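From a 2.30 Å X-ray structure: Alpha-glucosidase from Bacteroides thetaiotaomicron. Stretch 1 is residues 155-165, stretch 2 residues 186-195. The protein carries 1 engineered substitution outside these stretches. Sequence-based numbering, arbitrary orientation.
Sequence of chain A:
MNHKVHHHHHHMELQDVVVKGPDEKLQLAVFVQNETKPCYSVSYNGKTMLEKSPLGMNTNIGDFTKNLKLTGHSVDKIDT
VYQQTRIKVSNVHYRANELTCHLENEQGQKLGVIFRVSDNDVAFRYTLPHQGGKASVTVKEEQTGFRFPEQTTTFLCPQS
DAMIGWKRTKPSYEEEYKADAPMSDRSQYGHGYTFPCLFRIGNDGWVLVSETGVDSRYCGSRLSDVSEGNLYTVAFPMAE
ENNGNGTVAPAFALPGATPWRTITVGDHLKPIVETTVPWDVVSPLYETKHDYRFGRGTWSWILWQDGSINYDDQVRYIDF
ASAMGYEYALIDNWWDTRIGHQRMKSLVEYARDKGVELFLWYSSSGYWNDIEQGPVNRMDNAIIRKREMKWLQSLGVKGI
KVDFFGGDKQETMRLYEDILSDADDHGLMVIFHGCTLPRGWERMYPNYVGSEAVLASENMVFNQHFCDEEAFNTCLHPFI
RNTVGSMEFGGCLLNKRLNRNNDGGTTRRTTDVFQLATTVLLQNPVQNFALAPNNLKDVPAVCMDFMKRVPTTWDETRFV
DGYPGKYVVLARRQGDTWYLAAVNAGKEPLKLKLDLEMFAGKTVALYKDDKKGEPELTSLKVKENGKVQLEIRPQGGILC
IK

Stretch 1 (155-165) FLCPQSDAMIG
Stretch 2, residues 186-195: RSQYGHGYTF

Residues 155-165 begin within a β-strand that starts earlier in the chain, and the backbone stays extended through Gln-159, with phi/psi near -124/150 at Leu-156, -117/137 at Cys-157, -77/155 at Pro-158 and -80/135 at Gln-159. Residues 186-195 contain no regular helix or strand. Their backbone turns through Gln-188 (-57/-38), Tyr-189 (-110/-4) and Gly-190 (76/28), passes His-191 (-126/26) and Gly-192 (66/-149), then straightens from Tyr-193 (-135/146) onward. The positive phi values of Gly-190 and Gly-192 by themselves favour glycine.

The two stretches run in opposing senses where Cys-157 to Gln-159 lie beside Gly-192 to Thr-194, Cys-157 level with Thr-194 and Gln-159 with Gly-192, and a single β-bridge joins Pro-158 to Tyr-193, CA to CA 4.1 Å. Two hydrogen bonds frame it: Gln-159 N donates to Gly-192 O at 2.9 Å and 166°, and Thr-194 N to Cys-157 O at 3.3 Å and 148°. Both donors and acceptors come from residues flanking the bridged pair, so Pro-158, which lacks an amide hydrogen, costs the pairing nothing. Its CA also approaches Gly-192 O at 3.4 Å in a CA-H...O contact. Beyond Pro-158 in the first stretch, and ahead of Tyr-193 in the second, the backbones lie farther apart, with Ser-160 CA and Tyr-189 CA 5.7 Å from each other.

Waters extend the pairing. Water 1 accepts from Cys-157 N (2.9 Å) and donates to Thr-194 O (3.1 Å); water 3 donates to Gln-159 O (2.7 Å) and Gly-192 O (3.0 Å) while accepting from His-191 N (2.9 Å). Water 2 links Pro-158 O (3.0 Å) to Thr-194 OG1 (2.9 Å).

About 700 Å² is buried, counting both sides. Leu-156 (m, t) points toward the other stretch and sets CD1 over a face of the Tyr-193 ring, 3.6 Å from its centroid and 4° off the normal; the tyrosine (chi1 -45°, chi2 -87°) offers a broad apolar surface to this branched side chain. Gln-159 (t, p, chi3 -61°) lies against Thr-194, CB to CG2 3.7 Å, and its OE1 accepts a weak hydrogen bond from Ser-160 N at 3.0 Å.

Tyr-189 (m, chi2 86°) points toward the first stretch and buries the most area of any residue in the contact. Ser-160 CA lies over one face, 3.6 Å from the ring centroid, a close approach of backbone to ring. Pro-158 CG meets the ring edge at CE1 (4.1 Å), and Ile-164 (p, t) brings CD1 to within 3.8 Å of CE2. Ser-160 (p) keeps its hydroxyl satisfied locally, OG donating to Asp-161 O at 2.8 Å.

At the more exposed end, His-191 (m, chi2 -62°) donates from NE2 to Asp-161 OD1 in a weak hydrogen bond of 2.9 Å and 130°. Asp-161 (m, chi2 -47°) has a sideways CB, but its carboxylate comes nearer, and water 4 donates to both Asp-161 OD1 (2.7 Å) and Tyr-189 O (2.9 Å).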

# COMPACT_ATOMS: atom_id res chain seq x y z
N PHE A 155 -16.16 0.77 1.46
CA PHE A 155 -15.37 0.15 0.39
C PHE A 155 -14.28 -0.68 1.06
O PHE A 155 -13.15 -0.22 1.23
CB PHE A 155 -14.76 1.19 -0.55
CG PHE A 155 -15.77 2.07 -1.25
CD1 PHE A 155 -16.50 3.03 -0.55
CD2 PHE A 155 -15.97 1.96 -2.62
CE1 PHE A 155 -17.42 3.84 -1.20
CE2 PHE A 155 -16.89 2.77 -3.27
CZ PHE A 155 -17.61 3.71 -2.56
N LEU A 156 -14.62 -1.91 1.43
CA LEU A 156 -13.76 -2.76 2.25
C LEU A 156 -13.44 -4.12 1.62
O LEU A 156 -14.25 -4.69 0.89
CB LEU A 156 -14.42 -3.00 3.61
CG LEU A 156 -15.02 -1.78 4.31
CD1 LEU A 156 -15.84 -2.17 5.54
CD2 LEU A 156 -13.91 -0.83 4.70
N CYS A 157 -12.26 -4.64 1.95
CA CYS A 157 -11.94 -6.03 1.65
C CYS A 157 -11.71 -6.76 2.97
O CYS A 157 -11.04 -6.24 3.88
CB CYS A 157 -10.72 -6.14 0.74
SG CYS A 157 -9.19 -5.47 1.43
N PRO A 158 -12.25 -7.97 3.09
CA PRO A 158 -12.26 -8.68 4.36
C PRO A 158 -10.92 -9.31 4.70
O PRO A 158 -10.11 -9.57 3.81
CB PRO A 158 -13.30 -9.77 4.13
CG PRO A 158 -13.11 -10.10 2.67
CD PRO A 158 -12.85 -8.79 2.01
N GLN A 159 -10.69 -9.51 5.99
CA GLN A 159 -9.60 -10.35 6.45
C GLN A 159 -10.03 -11.82 6.35
O GLN A 159 -11.15 -12.17 6.73
CB GLN A 159 -9.21 -9.98 7.89
CG GLN A 159 -8.23 -10.95 8.54
CD GLN A 159 -6.85 -10.93 7.91
OE1 GLN A 159 -6.70 -11.22 6.72
NE2 GLN A 159 -5.84 -10.62 8.71
N SER A 160 -9.17 -12.68 5.82
CA SER A 160 -9.55 -14.08 5.60
C SER A 160 -9.44 -14.92 6.87
O SER A 160 -8.98 -14.43 7.91
CB SER A 160 -8.70 -14.71 4.49
OG SER A 160 -7.36 -14.93 4.91
N ASP A 161 -9.87 -16.17 6.80
CA ASP A 161 -9.55 -17.15 7.82
C ASP A 161 -8.04 -17.32 7.83
O ASP A 161 -7.35 -16.91 6.89
CB ASP A 161 -10.23 -18.50 7.58
CG ASP A 161 -11.74 -18.41 7.59
OD1 ASP A 161 -12.30 -17.79 8.51
OD2 ASP A 161 -12.37 -18.99 6.67
N ALA A 162 -7.52 -17.90 8.91
CA ALA A 162 -6.10 -18.20 8.99
C ALA A 162 -5.85 -19.59 8.41
O ALA A 162 -6.67 -20.49 8.58
CB ALA A 162 -5.61 -18.11 10.43
N MET A 163 -4.70 -19.76 7.75
CA MET A 163 -4.21 -21.06 7.27
C MET A 163 -5.09 -21.68 6.17
O MET A 163 -5.19 -22.90 6.08
CB MET A 163 -4.09 -22.07 8.42
CG MET A 163 -3.48 -21.52 9.72
SD MET A 163 -2.01 -20.53 9.47
CE MET A 163 -0.90 -21.68 8.67
N ILE A 164 -5.74 -20.85 5.36
CA ILE A 164 -6.41 -21.35 4.17
C ILE A 164 -5.64 -20.88 2.94
O ILE A 164 -4.54 -20.34 3.06
CB ILE A 164 -7.88 -20.89 4.07
CG1 ILE A 164 -7.96 -19.37 3.98
CG2 ILE A 164 -8.69 -21.41 5.26
CD1 ILE A 164 -9.32 -18.84 3.60
N GLY A 165 -6.20 -21.12 1.75
CA GLY A 165 -5.54 -20.71 0.52
C GLY A 165 -4.35 -21.59 0.18
O GLY A 165 -4.14 -22.65 0.77
N ARG A 186 -22.07 -8.00 6.67
CA ARG A 186 -21.15 -8.84 7.44
C ARG A 186 -19.95 -9.21 6.58
O ARG A 186 -20.09 -9.45 5.38
CB ARG A 186 -21.90 -10.07 7.95
CG ARG A 186 -21.07 -11.31 8.14
CD ARG A 186 -20.22 -11.25 9.41
NE ARG A 186 -19.93 -12.60 9.91
CZ ARG A 186 -19.39 -13.57 9.18
NH1 ARG A 186 -19.08 -13.36 7.91
NH2 ARG A 186 -19.16 -14.76 9.73
N SER A 187 -18.76 -9.25 7.18
CA SER A 187 -17.55 -9.59 6.45
C SER A 187 -17.61 -11.03 5.95
O SER A 187 -18.25 -11.88 6.57
CB SER A 187 -16.30 -9.39 7.32
OG SER A 187 -16.23 -10.33 8.37
N GLN A 188 -16.94 -11.28 4.83
CA GLN A 188 -16.99 -12.57 4.15
C GLN A 188 -16.56 -13.74 5.05
O GLN A 188 -17.14 -14.82 4.97
CB GLN A 188 -16.11 -12.52 2.89
CG GLN A 188 -15.92 -13.85 2.17
CD GLN A 188 -15.00 -13.73 0.97
OE1 GLN A 188 -14.62 -12.63 0.57
NE2 GLN A 188 -14.64 -14.87 0.38
N TYR A 189 -15.56 -13.53 5.90
CA TYR A 189 -15.07 -14.62 6.76
C TYR A 189 -15.40 -14.45 8.24
O TYR A 189 -15.10 -15.34 9.04
CB TYR A 189 -13.56 -14.78 6.63
CG TYR A 189 -13.04 -15.01 5.23
CD1 TYR A 189 -12.76 -13.93 4.38
CD2 TYR A 189 -12.79 -16.29 4.77
CE1 TYR A 189 -12.27 -14.14 3.10
CE2 TYR A 189 -12.31 -16.51 3.49
CZ TYR A 189 -12.05 -15.43 2.67
OH TYR A 189 -11.56 -15.65 1.39
N GLY A 190 -16.00 -13.33 8.61
CA GLY A 190 -16.26 -13.04 10.01
C GLY A 190 -15.03 -12.61 10.79
O GLY A 190 -14.93 -12.83 12.00
N HIS A 191 -14.06 -12.00 10.11
CA HIS A 191 -12.88 -11.51 10.81
C HIS A 191 -12.61 -10.03 10.53
O HIS A 191 -11.47 -9.57 10.65
CB HIS A 191 -11.66 -12.36 10.43
CG HIS A 191 -11.81 -13.81 10.77
ND1 HIS A 191 -11.98 -14.26 12.06
CD2 HIS A 191 -11.82 -14.91 9.98
CE1 HIS A 191 -12.09 -15.58 12.05
NE2 HIS A 191 -11.99 -16.00 10.81
N GLY A 192 -13.65 -9.29 10.20
CA GLY A 192 -13.52 -7.88 9.88
C GLY A 192 -12.73 -7.60 8.61
O GLY A 192 -12.74 -8.40 7.67
N TYR A 193 -12.03 -6.47 8.57
CA TYR A 193 -11.44 -5.98 7.33
C TYR A 193 -10.00 -5.50 7.52
O TYR A 193 -9.65 -4.97 8.58
CB TYR A 193 -12.29 -4.84 6.78
CG TYR A 193 -13.77 -5.15 6.82
CD1 TYR A 193 -14.38 -5.83 5.77
CD2 TYR A 193 -14.54 -4.80 7.92
CE1 TYR A 193 -15.72 -6.12 5.81
CE2 TYR A 193 -15.89 -5.10 7.97
CZ TYR A 193 -16.47 -5.76 6.91
OH TYR A 193 -17.81 -6.05 6.96
N THR A 194 -9.17 -5.68 6.51
CA THR A 194 -7.79 -5.21 6.61
C THR A 194 -7.65 -3.78 6.10
O THR A 194 -8.39 -3.36 5.21
CB THR A 194 -6.80 -6.13 5.86
OG1 THR A 194 -7.11 -6.15 4.47
CG2 THR A 194 -6.84 -7.52 6.44
N PHE A 195 -6.70 -3.06 6.68
CA PHE A 195 -6.40 -1.67 6.31
C PHE A 195 -5.85 -1.59 4.89
O PHE A 195 -5.30 -2.57 4.39
CB PHE A 195 -5.41 -1.04 7.30
CG PHE A 195 -5.98 -0.80 8.67
CD1 PHE A 195 -7.18 -0.11 8.83
CD2 PHE A 195 -5.31 -1.25 9.80
CE1 PHE A 195 -7.70 0.12 10.09
CE2 PHE A 195 -5.83 -1.02 11.07
CZ PHE A 195 -7.03 -0.34 11.21
O HOH W 1 -10.74 -2.60 3.36
O HOH W 2 -7.29 -8.80 3.32
O HOH W 3 -13.61 -11.24 7.40
O HOH W 4 -14.94 -18.16 8.46